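Side-chain contacts in maleate cis-trans isomerase (PDB 4FQ5), which probably catalyses the cis-trans isomerisation of maleate to fumarate, forming a covalent link to the substrate through a nucleophilic cysteine: residues V72-L77 against I107-H112; G100-V105 against A220-P225; V105-M108 against G113-R116. The protein carries 1 engineered substitution. One frame throughout, in Å; residues are numbered along the deposited sequence.

Interaction 1: residues V72-L77 against I107-H112; sequences VTKEEL and IMSMGH
Lys74 and Leu77 meet Ser109 and Met110 without any ring or other flat side-chain group between them. The imidazole of His112 is turned to other company, its ring stacked with that of His174, and the carboxylate of Glu76 accepts from the backbone N of Lys70 through OE2. What remains across the contact is an aliphatic arm, a leucine methyl and a small hydroxyl side chain. The arm belongs to Lys74. Its CG is anti to the backbone N (chi1 176°), and the bends at the next three torsions bring its end across to Ser109, so that NZ comes to 3.5 Å from Ser109 CB, while CE lies 3.7 Å from Ser109 O. The ammonium thus rests against carbon and makes no bond to the serine. It also approaches sulfur, with Lys74 NZ 4.3 Å from Met110 SD. From deeper in the protein, Leu77 directs CD2 at Ser109 OG, 3.8 Å away. That hydroxyl is weakly hydrogen-bonded to Val105 O, the carbonyl four residues earlier, in helix 104-108.

The example joins two helices in one half of a two-domain alpha/beta protein: the start of helix 74-81 and the C-terminal part of helix 104-108. Thr73 provides the N-cap of the former, its OG1 accepting from Glu76 N at 3.2 Å in a nearly straight bond (163°). A type I turn spans Met108 to Gly111; in it Gly111 N bonds to Met108 O at 3.2 Å and the glycine takes positive phi. Leu164 and Leu167 of helix 162-174 pack on Leu77 and Ser109 respectively, and the leucine side chain lies about 5 Å from the bound maleate at its nearest atoms.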
ATOM      1  N   VAL A  72     -30.412  -9.844 -13.698  1.00 33.03           N
ATOM      2  CA  VAL A  72     -29.900 -11.197 -13.872  1.00 32.34           C
ATOM      3  C   VAL A  72     -31.061 -12.135 -14.206  1.00 33.86           C
ATOM      4  O   VAL A  72     -31.614 -12.805 -13.326  1.00 32.42           O
ATOM      5  CB  VAL A  72     -29.114 -11.679 -12.627  1.00 31.76           C
ATOM      6  CG1 VAL A  72     -28.381 -12.981 -12.921  1.00 31.89           C
ATOM      7  CG2 VAL A  72     -28.123 -10.607 -12.170  1.00 31.32           C
ATOM      8  N   THR A  73     -31.429 -12.137 -15.487  1.00 34.18           N
ATOM      9  CA  THR A  73     -32.465 -13.011 -16.038  1.00 35.36           C
ATOM     10  C   THR A  73     -31.847 -13.778 -17.200  1.00 36.22           C
ATOM     11  O   THR A  73     -30.837 -13.344 -17.756  1.00 34.13           O
ATOM     12  CB  THR A  73     -33.644 -12.199 -16.603  1.00 36.33           C
ATOM     13  OG1 THR A  73     -33.197 -11.432 -17.731  1.00 36.16           O
ATOM     14  CG2 THR A  73     -34.231 -11.260 -15.546  1.00 36.47           C
ATOM     15  N   LYS A  74     -32.448 -14.906 -17.575  1.00 38.02           N
ATOM     16  CA  LYS A  74     -31.950 -15.695 -18.704  1.00 38.92           C
ATOM     17  C   LYS A  74     -31.791 -14.853 -19.975  1.00 38.49           C
ATOM     18  O   LYS A  74     -30.773 -14.952 -20.663  1.00 37.45           O
ATOM     19  CB  LYS A  74     -32.853 -16.908 -18.983  1.00 42.11           C
ATOM     20  CG  LYS A  74     -32.426 -17.706 -20.211  1.00 43.66           C
ATOM     21  CD  LYS A  74     -31.205 -18.574 -19.930  1.00 45.38           C
ATOM     22  CE  LYS A  74     -30.192 -18.536 -21.068  1.00 46.26           C
ATOM     23  NZ  LYS A  74     -29.087 -17.574 -20.766  1.00 47.51           N
ATOM     24  N   GLU A  75     -32.795 -14.030 -20.274  1.00 39.34           N
ATOM     25  CA  GLU A  75     -32.785 -13.183 -21.471  1.00 40.75           C
ATOM     26  C   GLU A  75     -31.608 -12.198 -21.460  1.00 39.01           C
ATOM     27  O   GLU A  75     -30.909 -12.040 -22.469  1.00 37.31           O
ATOM     28  CB  GLU A  75     -34.118 -12.435 -21.613  1.00 44.68           C
ATOM     29  CG  GLU A  75     -34.111 -11.273 -22.598  1.00 48.43           C
ATOM     30  CD  GLU A  75     -35.116 -10.194 -22.232  1.00 53.13           C
ATOM     31  OE1 GLU A  75     -34.688  -9.057 -21.935  1.00 55.87           O
ATOM     32  OE2 GLU A  75     -36.335 -10.477 -22.227  1.00 56.71           O
ATOM     33  N   GLU A  76     -31.391 -11.538 -20.325  1.00 36.92           N
ATOM     34  CA  GLU A  76     -30.294 -10.581 -20.224  1.00 35.81           C
ATOM     35  C   GLU A  76     -28.934 -11.273 -20.261  1.00 34.28           C
ATOM     36  O   GLU A  76     -28.011 -10.778 -20.898  1.00 33.46           O
ATOM     37  CB  GLU A  76     -30.440  -9.677 -18.999  1.00 35.53           C
ATOM     38  CG  GLU A  76     -31.535  -8.625 -19.141  1.00 37.10           C
ATOM     39  CD  GLU A  76     -31.220  -7.327 -18.416  1.00 37.74           C
ATOM     40  OE1 GLU A  76     -32.156  -6.674 -17.919  1.00 39.35           O
ATOM     41  OE2 GLU A  76     -30.037  -6.941 -18.344  1.00 38.19           O
ATOM     42  N   LEU A  77     -28.834 -12.428 -19.601  1.00 33.90           N
ATOM     43  CA  LEU A  77     -27.621 -13.254 -19.606  1.00 34.28           C
ATOM     44  C   LEU A  77     -27.224 -13.701 -21.021  1.00 34.84           C
ATOM     45  O   LEU A  77     -26.058 -13.583 -21.412  1.00 33.87           O
ATOM     46  CB  LEU A  77     -27.811 -14.484 -18.707  1.00 34.69           C
ATOM     47  CG  LEU A  77     -27.316 -14.583 -17.247  1.00 35.44           C
ATOM     48  CD1 LEU A  77     -26.681 -13.322 -16.685  1.00 34.35           C
ATOM     49  CD2 LEU A  77     -28.412 -15.098 -16.326  1.00 34.18           C
ATOM     50  N   ILE A 107     -22.223 -17.988 -18.050  1.00 29.29           N
ATOM     51  CA  ILE A 107     -21.598 -19.160 -18.642  1.00 29.63           C
ATOM     52  C   ILE A 107     -22.436 -20.420 -18.387  1.00 30.58           C
ATOM     53  O   ILE A 107     -22.790 -21.133 -19.327  1.00 30.78           O
ATOM     54  CB  ILE A 107     -20.150 -19.348 -18.135  1.00 29.23           C
ATOM     55  CG1 ILE A 107     -19.221 -18.244 -18.673  1.00 29.04           C
ATOM     56  CG2 ILE A 107     -19.630 -20.741 -18.469  1.00 29.10           C
ATOM     57  CD1 ILE A 107     -19.220 -18.069 -20.183  1.00 29.96           C
ATOM     58  N   MET A 108     -22.762 -20.677 -17.125  1.00 30.66           N
ATOM     59  CA  MET A 108     -23.503 -21.885 -16.767  1.00 32.65           C
ATOM     60  C   MET A 108     -24.912 -21.924 -17.389  1.00 33.84           C
ATOM     61  O   MET A 108     -25.389 -22.992 -17.759  1.00 36.04           O
ATOM     62  CB  MET A 108     -23.525 -22.100 -15.243  1.00 31.89           C
ATOM     63  CG  MET A 108     -22.143 -22.349 -14.635  1.00 31.73           C
ATOM     64  SD  MET A 108     -22.179 -22.955 -12.932  1.00 31.86           S
ATOM     65  CE  MET A 108     -20.445 -23.215 -12.588  1.00 30.55           C
ATOM     66  N   SER A 109     -25.548 -20.759 -17.524  1.00 34.01           N
ATOM     67  CA  SER A 109     -26.859 -20.616 -18.178  1.00 35.26           C
ATOM     68  C   SER A 109     -26.920 -21.126 -19.619  1.00 35.73           C
ATOM     69  O   SER A 109     -28.003 -21.389 -20.140  1.00 35.61           O
ATOM     70  CB  SER A 109     -27.270 -19.142 -18.216  1.00 35.98           C
ATOM     71  OG  SER A 109     -27.899 -18.764 -17.016  1.00 40.60           O
ATOM     72  N   MET A 110     -25.762 -21.225 -20.269  1.00 35.19           N
ATOM     73  CA  MET A 110     -25.711 -21.570 -21.686  1.00 35.57           C
ATOM     74  C   MET A 110     -25.677 -23.072 -21.935  1.00 34.82           C
ATOM     75  O   MET A 110     -25.636 -23.508 -23.076  1.00 35.13           O
ATOM     76  CB  MET A 110     -24.514 -20.891 -22.357  1.00 36.34           C
ATOM     77  CG  MET A 110     -24.596 -19.372 -22.404  1.00 37.15           C
ATOM     78  SD  MET A 110     -25.966 -18.761 -23.408  1.00 41.50           S
ATOM     79  CE  MET A 110     -25.480 -19.353 -25.026  1.00 40.07           C
ATOM     80  N   GLY A 111     -25.681 -23.865 -20.870  1.00 35.05           N
ATOM     81  CA  GLY A 111     -25.670 -25.322 -21.013  1.00 35.03           C
ATOM     82  C   GLY A 111     -24.377 -26.007 -20.602  1.00 33.92           C
ATOM     83  O   GLY A 111     -23.316 -25.380 -20.551  1.00 32.61           O
ATOM     84  N   HIS A 112     -24.474 -27.309 -20.338  1.00 34.37           N
ATOM     85  CA  HIS A 112     -23.351 -28.100 -19.840  1.00 34.12           C
ATOM     86  C   HIS A 112     -22.124 -27.994 -20.700  1.00 34.06           C
ATOM     87  O   HIS A 112     -22.199 -28.092 -21.929  1.00 33.67           O
ATOM     88  CB  HIS A 112     -23.748 -29.565 -19.686  1.00 35.78           C
ATOM     89  CG  HIS A 112     -24.763 -29.818 -18.590  1.00 36.44           C
ATOM     90  ND1 HIS A 112     -24.947 -28.970 -17.557  1.00 36.83           N
ATOM     91  CD2 HIS A 112     -25.624 -30.889 -18.374  1.00 36.89           C
ATOM     92  CE1 HIS A 112     -25.896 -29.460 -16.735  1.00 36.59           C
ATOM     93  NE2 HIS A 112     -26.309 -30.635 -17.235  1.00 38.24           N
TER

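Interaction 2: residues G100-V105 against A220-P225. Engineered in segment 220-225: Ala221 (natural residue Cys). With MAE (maleic acid), chain C.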
ATOM      1  N   GLY A 100     -10.143 -12.507 -17.686  1.00 26.80           N
ATOM      2  CA  GLY A 100     -11.173 -13.202 -16.929  1.00 27.23           C
ATOM      3  C   GLY A 100     -12.568 -12.777 -17.335  1.00 27.71           C
ATOM      4  O   GLY A 100     -12.889 -11.592 -17.334  1.00 27.50           O
ATOM      5  N   TYR A 101     -13.392 -13.756 -17.698  1.00 28.57           N
ATOM      6  CA  TYR A 101     -14.815 -13.541 -17.948  1.00 28.61           C
ATOM      7  C   TYR A 101     -15.487 -13.658 -16.589  1.00 28.19           C
ATOM      8  O   TYR A 101     -15.519 -14.738 -15.995  1.00 28.48           O
ATOM      9  CB  TYR A 101     -15.328 -14.606 -18.921  1.00 29.11           C
ATOM     10  CG  TYR A 101     -16.774 -14.501 -19.368  1.00 29.43           C
ATOM     11  CD1 TYR A 101     -17.085 -14.239 -20.700  1.00 30.49           C
ATOM     12  CD2 TYR A 101     -17.832 -14.714 -18.476  1.00 30.06           C
ATOM     13  CE1 TYR A 101     -18.406 -14.168 -21.135  1.00 30.85           C
ATOM     14  CE2 TYR A 101     -19.156 -14.635 -18.896  1.00 30.42           C
ATOM     15  CZ  TYR A 101     -19.438 -14.369 -20.232  1.00 30.78           C
ATOM     16  OH  TYR A 101     -20.744 -14.299 -20.670  1.00 31.86           O
ATOM     17  N   ALA A 102     -16.020 -12.540 -16.102  1.00 28.87           N
ATOM     18  CA  ALA A 102     -16.471 -12.426 -14.710  1.00 29.78           C
ATOM     19  C   ALA A 102     -17.773 -13.157 -14.329  1.00 30.56           C
ATOM     20  O   ALA A 102     -17.875 -13.691 -13.227  1.00 31.43           O
ATOM     21  CB  ALA A 102     -16.552 -10.963 -14.303  1.00 29.37           C
ATOM     22  N   CYS A 103     -18.767 -13.220 -15.198  1.00 30.37           N
ATOM     23  CA  CYS A 103     -20.074 -13.710 -14.760  1.00 29.79           C
ATOM     24  C   CYS A 103     -20.283 -15.228 -14.849  1.00 29.34           C
ATOM     25  O   CYS A 103     -20.467 -15.807 -15.899  1.00 29.18           O
ATOM     26  CB  CYS A 103     -21.177 -12.970 -15.501  1.00 30.58           C
ATOM     27  SG  CYS A 103     -22.859 -13.325 -14.998  1.00 31.88           S
ATOM     28  N   LEU A 104     -20.280 -15.837 -13.687  1.00 28.01           N
ATOM     29  CA  LEU A 104     -20.437 -17.281 -13.498  1.00 28.56           C
ATOM     30  C   LEU A 104     -21.735 -17.818 -14.098  1.00 28.35           C
ATOM     31  O   LEU A 104     -21.719 -18.795 -14.836  1.00 27.56           O
ATOM     32  CB  LEU A 104     -20.381 -17.596 -11.994  1.00 28.62           C
ATOM     33  CG  LEU A 104     -20.651 -18.910 -11.231  1.00 29.86           C
ATOM     34  CD1 LEU A 104     -21.898 -19.689 -11.643  1.00 30.26           C
ATOM     35  CD2 LEU A 104     -19.439 -19.819 -11.152  1.00 29.95           C
ATOM     36  N   VAL A 105     -22.853 -17.178 -13.769  1.00 27.95           N
ATOM     37  CA  VAL A 105     -24.163 -17.686 -14.165  1.00 28.59           C
ATOM     38  C   VAL A 105     -24.427 -17.555 -15.677  1.00 29.05           C
ATOM     39  O   VAL A 105     -25.155 -18.358 -16.259  1.00 29.43           O
ATOM     40  CB  VAL A 105     -25.301 -17.086 -13.302  1.00 28.06           C
ATOM     41  CG1 VAL A 105     -25.619 -15.648 -13.702  1.00 27.90           C
ATOM     42  CG2 VAL A 105     -26.538 -17.969 -13.364  1.00 28.78           C
ATOM     43  N   ALA A 220     -21.439 -17.765  -5.394  1.00 27.39           N
ATOM     44  CA  ALA A 220     -21.266 -18.277  -6.754  1.00 27.91           C
ATOM     45  C   ALA A 220     -21.264 -17.112  -7.731  1.00 28.09           C
ATOM     46  O   ALA A 220     -20.762 -17.226  -8.846  1.00 29.75           O
ATOM     47  CB  ALA A 220     -22.375 -19.260  -7.104  1.00 27.78           C
ATOM     48  N   ALA A 221     -21.832 -15.993  -7.302  1.00 28.19           N
ATOM     49  CA  ALA A 221     -21.893 -14.791  -8.115  1.00 28.71           C
ATOM     50  C   ALA A 221     -20.719 -13.878  -7.837  1.00 29.66           C
ATOM     51  O   ALA A 221     -20.127 -13.885  -6.752  1.00 30.77           O
ATOM     52  CB  ALA A 221     -23.190 -14.047  -7.872  1.00 27.92           C
ATOM     53  N   VAL A 222     -20.424 -13.058  -8.827  1.00 29.45           N
ATOM     54  CA  VAL A 222     -19.295 -12.173  -8.795  1.00 29.56           C
ATOM     55  C   VAL A 222     -19.735 -10.753  -8.397  1.00 29.10           C
ATOM     56  O   VAL A 222     -18.912  -9.931  -7.998  1.00 29.43           O
ATOM     57  CB  VAL A 222     -18.563 -12.301 -10.149  1.00 30.91           C
ATOM     58  CG1 VAL A 222     -18.320 -10.969 -10.829  1.00 31.61           C
ATOM     59  CG2 VAL A 222     -17.300 -13.136  -9.991  1.00 30.32           C
ATOM     60  N   GLN A 223     -21.039 -10.480  -8.463  1.00 27.43           N
ATOM     61  CA  GLN A 223     -21.570  -9.191  -8.001  1.00 26.89           C
ATOM     62  C   GLN A 223     -21.769  -9.110  -6.481  1.00 26.76           C
ATOM     63  O   GLN A 223     -21.646  -8.035  -5.899  1.00 26.35           O
ATOM     64  CB  GLN A 223     -22.879  -8.832  -8.717  1.00 27.20           C
ATOM     65  CG  GLN A 223     -23.478  -7.480  -8.342  1.00 26.83           C
ATOM     66  CD  GLN A 223     -22.727  -6.291  -8.918  1.00 26.72           C
ATOM     67  OE1 GLN A 223     -21.492  -6.211  -8.850  1.00 25.97           O
ATOM     68  NE2 GLN A 223     -23.478  -5.339  -9.467  1.00 26.89           N
ATOM     69  N   MET A 224     -22.098 -10.231  -5.847  1.00 26.26           N
ATOM     70  CA  MET A 224     -22.375 -10.223  -4.415  1.00 26.73           C
ATOM     71  C   MET A 224     -21.066 -10.157  -3.633  1.00 25.85           C
ATOM     72  O   MET A 224     -20.253 -11.067  -3.736  1.00 25.80           O
ATOM     73  CB  MET A 224     -23.163 -11.467  -4.012  1.00 27.50           C
ATOM     74  CG  MET A 224     -23.537 -11.468  -2.543  1.00 28.53           C
ATOM     75  SD  MET A 224     -24.705 -12.756  -2.097  1.00 30.19           S
ATOM     76  CE  MET A 224     -23.715 -14.239  -2.212  1.00 29.03           C
ATOM     77  N   PRO A 225     -20.855  -9.074  -2.859  1.00 26.30           N
ATOM     78  CA  PRO A 225     -19.621  -8.942  -2.076  1.00 26.04           C
ATOM     79  C   PRO A 225     -19.503 -10.048  -1.041  1.00 26.54           C
ATOM     80  O   PRO A 225     -20.488 -10.388  -0.380  1.00 26.71           O
ATOM     81  CB  PRO A 225     -19.774  -7.580  -1.377  1.00 26.09           C
ATOM     82  CG  PRO A 225     -20.845  -6.864  -2.119  1.00 26.57           C
ATOM     83  CD  PRO A 225     -21.756  -7.920  -2.674  1.00 26.39           C
TER
HETATM   84  C1  MAE C 301     -22.700 -10.809 -11.746  1.00 36.17           C
HETATM   85  O1  MAE C 301     -22.564  -9.578 -11.831  1.00 33.92           O
HETATM   86  O2  MAE C 301     -22.708 -11.428 -10.671  1.00 35.49           O
HETATM   87  C2  MAE C 301     -22.893 -11.562 -12.994  1.00 35.69           C
HETATM   88  C3  MAE C 301     -22.753 -12.870 -13.112  1.00 35.20           C
HETATM   89  C4  MAE C 301     -22.357 -13.785 -12.017  1.00 35.48           C
HETATM   90  O3  MAE C 301     -23.186 -14.594 -11.611  1.00 35.42           O
HETATM   91  O4  MAE C 301     -21.214 -13.774 -11.548  1.00 35.24           O
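Apolar contact between the two segments is closest, side chain to side chain, at Ala102 and Val222. The alanine CB meets Val222 CG1 at 3.9 Å, and the other methyl, Val222 CG2, lies against Ala102 O at 3.3 Å. A second patch brings Leu104 CG to 4.5 Å from Ala220 CB; the still closer approach of this leucine to the alanine carbonyl is short enough to be doubtful.

Hydrogen bonding is delegated to maleate, which lies between the two segments. Val222 N donates to O4 at 2.9 Å, and the same oxygen takes a weak bond from Leu104 N at 3.1 Å, so one carboxylate is gripped from both segments. Its other oxygen, O3, receives a long, weak bond from Val105 N (3.4 Å, 163°). The second carboxylate accepts from Gln223 N through O2 at 2.9 Å, and Val222 N also reaches this O2 weakly, spanning both carboxylates. The side-chain amide of Gln223 is held by Ile39 N at OE1 and by the carbonyls of Ser37 and Asn190 at NE2. Because Cys103 is the N-cap of helix 104-108, the first carboxylate faces amides of a helix start, which would favour its negative charge.

One covalent bond completes the set: Cys103 SG sits 1.9 Å from maleate C3. Ala221, an engineered replacement of cysteine, occupies the presumed proton-donor position across the ligand. Asn38, Tyr160 and Asn190 also bind maleate. Two strand ends, one from each domain, closing on a dicarboxylate are characteristic of the interdomain site of the Asp/Glu racemase superfamily, where the natural enzyme probably uses a pair of cysteines.

Interaction 3: residues V105-M108 against G113-R116. With MAE (maleic acid), chain C.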
ATOM      1  N   VAL A 105     -22.853 -17.178 -13.769  1.00 27.95           N
ATOM      2  CA  VAL A 105     -24.163 -17.686 -14.165  1.00 28.59           C
ATOM      3  C   VAL A 105     -24.427 -17.555 -15.677  1.00 29.05           C
ATOM      4  O   VAL A 105     -25.155 -18.358 -16.259  1.00 29.43           O
ATOM      5  CB  VAL A 105     -25.301 -17.086 -13.302  1.00 28.06           C
ATOM      6  CG1 VAL A 105     -25.619 -15.648 -13.702  1.00 27.90           C
ATOM      7  CG2 VAL A 105     -26.538 -17.969 -13.364  1.00 28.78           C
ATOM      8  N   ALA A 106     -23.819 -16.551 -16.301  1.00 29.00           N
ATOM      9  CA  ALA A 106     -23.961 -16.330 -17.738  1.00 29.87           C
ATOM     10  C   ALA A 106     -23.370 -17.504 -18.511  1.00 30.40           C
ATOM     11  O   ALA A 106     -23.946 -17.965 -19.500  1.00 32.14           O
ATOM     12  CB  ALA A 106     -23.278 -15.035 -18.138  1.00 28.81           C
ATOM     13  N   ILE A 107     -22.223 -17.988 -18.050  1.00 29.29           N
ATOM     14  CA  ILE A 107     -21.598 -19.160 -18.642  1.00 29.63           C
ATOM     15  C   ILE A 107     -22.436 -20.420 -18.387  1.00 30.58           C
ATOM     16  O   ILE A 107     -22.790 -21.133 -19.327  1.00 30.78           O
ATOM     17  CB  ILE A 107     -20.150 -19.348 -18.135  1.00 29.23           C
ATOM     18  CG1 ILE A 107     -19.221 -18.244 -18.673  1.00 29.04           C
ATOM     19  CG2 ILE A 107     -19.630 -20.741 -18.469  1.00 29.10           C
ATOM     20  CD1 ILE A 107     -19.220 -18.069 -20.183  1.00 29.96           C
ATOM     21  N   MET A 108     -22.762 -20.677 -17.125  1.00 30.66           N
ATOM     22  CA  MET A 108     -23.503 -21.885 -16.767  1.00 32.65           C
ATOM     23  C   MET A 108     -24.912 -21.924 -17.389  1.00 33.84           C
ATOM     24  O   MET A 108     -25.389 -22.992 -17.759  1.00 36.04           O
ATOM     25  CB  MET A 108     -23.525 -22.100 -15.243  1.00 31.89           C
ATOM     26  CG  MET A 108     -22.143 -22.349 -14.635  1.00 31.73           C
ATOM     27  SD  MET A 108     -22.179 -22.955 -12.932  1.00 31.86           S
ATOM     28  CE  MET A 108     -20.445 -23.215 -12.588  1.00 30.55           C
ATOM     29  N   GLY A 113     -20.984 -27.781 -20.050  1.00 33.29           N
ATOM     30  CA  GLY A 113     -19.692 -27.716 -20.721  1.00 32.67           C
ATOM     31  C   GLY A 113     -19.391 -26.409 -21.433  1.00 31.90           C
ATOM     32  O   GLY A 113     -18.372 -26.291 -22.122  1.00 30.57           O
ATOM     33  N   TYR A 114     -20.256 -25.413 -21.267  1.00 31.89           N
ATOM     34  CA  TYR A 114     -20.073 -24.149 -21.977  1.00 31.24           C
ATOM     35  C   TYR A 114     -18.838 -23.369 -21.528  1.00 30.85           C
ATOM     36  O   TYR A 114     -18.292 -22.588 -22.309  1.00 30.18           O
ATOM     37  CB  TYR A 114     -21.324 -23.268 -21.910  1.00 31.77           C
ATOM     38  CG  TYR A 114     -21.267 -22.070 -22.833  1.00 32.45           C
ATOM     39  CD1 TYR A 114     -21.100 -20.777 -22.326  1.00 32.67           C
ATOM     40  CD2 TYR A 114     -21.372 -22.226 -24.218  1.00 33.37           C
ATOM     41  CE1 TYR A 114     -21.053 -19.675 -23.175  1.00 32.30           C
ATOM     42  CE2 TYR A 114     -21.327 -21.133 -25.070  1.00 33.43           C
ATOM     43  CZ  TYR A 114     -21.165 -19.863 -24.549  1.00 33.07           C
ATOM     44  OH  TYR A 114     -21.122 -18.785 -25.407  1.00 33.84           O
ATOM     45  N   HIS A 115     -18.386 -23.575 -20.291  1.00 31.29           N
ATOM     46  CA  HIS A 115     -17.169 -22.885 -19.836  1.00 32.45           C
ATOM     47  C   HIS A 115     -15.961 -23.224 -20.671  1.00 33.15           C
ATOM     48  O   HIS A 115     -15.107 -22.368 -20.898  1.00 32.68           O
ATOM     49  CB  HIS A 115     -16.913 -23.053 -18.333  1.00 32.22           C
ATOM     50  CG  HIS A 115     -16.367 -24.398 -17.936  1.00 32.96           C
ATOM     51  ND1 HIS A 115     -17.161 -25.450 -17.655  1.00 34.02           N
ATOM     52  CD2 HIS A 115     -15.057 -24.828 -17.733  1.00 33.33           C
ATOM     53  CE1 HIS A 115     -16.399 -26.507 -17.311  1.00 34.50           C
ATOM     54  NE2 HIS A 115     -15.111 -26.122 -17.356  1.00 34.32           N
ATOM     55  N   ARG A 116     -15.896 -24.460 -21.162  1.00 34.40           N
ATOM     56  CA  ARG A 116     -14.831 -24.858 -22.087  1.00 35.73           C
ATOM     57  C   ARG A 116     -15.005 -24.198 -23.450  1.00 34.68           C
ATOM     58  O   ARG A 116     -14.030 -23.735 -24.044  1.00 33.30           O
ATOM     59  CB  ARG A 116     -14.779 -26.378 -22.255  1.00 39.38           C
ATOM     60  CG  ARG A 116     -13.550 -27.059 -21.676  1.00 43.89           C
ATOM     61  CD  ARG A 116     -13.356 -26.772 -20.197  1.00 46.27           C
ATOM     62  NE  ARG A 116     -12.556 -27.808 -19.547  1.00 51.07           N
ATOM     63  CZ  ARG A 116     -11.758 -27.604 -18.500  1.00 52.11           C
ATOM     64  NH1 ARG A 116     -11.082 -28.617 -17.981  1.00 54.22           N
ATOM     65  NH2 ARG A 116     -11.629 -26.389 -17.974  1.00 52.56           N
TER
HETATM   66  C1  MAE C 301     -22.700 -10.809 -11.746  1.00 36.17           C
HETATM   67  O1  MAE C 301     -22.564  -9.578 -11.831  1.00 33.92           O
HETATM   68  O2  MAE C 301     -22.708 -11.428 -10.671  1.00 35.49           O
HETATM   69  C2  MAE C 301     -22.893 -11.562 -12.994  1.00 35.69           C
HETATM   70  C3  MAE C 301     -22.753 -12.870 -13.112  1.00 35.20           C
HETATM   71  C4  MAE C 301     -22.357 -13.785 -12.017  1.00 35.48           C
HETATM   72  O3  MAE C 301     -23.186 -14.594 -11.611  1.00 35.42           O
HETATM   73  O4  MAE C 301     -21.214 -13.774 -11.548  1.00 35.24           O
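A mainly apolar contact between two successive helices, the short helix 104-108 and the start of helix 114-128, sets Ile107 against Tyr114 and His115 on the flank of the four-stranded sheet that includes strand 98-101. The isoleucine serves both partners by dividing its branches. CG2, which lies anti to the backbone N, is set against the base of His115, 3.5 Å from CA and 3.6 Å from CB. CD1, at the end of the other branch, reaches the tyrosine ring and stands 3.9 Å from Tyr114 CE1. In both pairs the side chains cross at about a right angle. The isoleucine carbonyl joins in: Ile107 O is 3.5 Å from Tyr114 CD1, approaching the ring obliquely.

The polar ends of both aromatic residues are engaged beyond this contact. Tyr114 OH is hydrogen-bonded to Asp81 of helix 74-81 and to Arg121 further along its own helix, two partners that would limit the swing of the ring. In His115, CG stands between the backbone N and the carbonyl carbon (chi1 76°); the ring thereby leads away from Ile107, and ND1 bonds with Tyr171 OH of helix 162-174. Gly113 precedes the new helix: at positive phi (78°), which favours glycine, it takes the N-cap position, and its carbonyl O accepts a weak bond from Arg116 N at 3.2 Å. Asp81 and Ala139, from different helices, also touch Ile107. The arrangement is a short turn between two successive helices within the beta-alpha-beta crossover linking the adjacent parallel strands 98-101 and 135-137, beginning just after the presumed nucleophile.

How the interactions relate
Followed from the N terminus, interaction 1 comes first: 72-77 closes a loop with 107-112 that encompasses strand 98-101 and most of helix 104-108. Interaction 2 starts inside that loop, at 100-105, and leaves it to meet 220-225, so the two cross. Its span, much the longest, brings the loop after strand 215-217 of the second domain to the first. Interaction 3 starts on the same stretch, sharing Val105 with interaction 2, and closes a tight turn there between neighbouring helices; Ile107 and Met108 it shares with interaction 1. Helix 104-108 is common to all three, and its Val105 touches both Leu77 and maleate, joining the helical flank to the interdomain site.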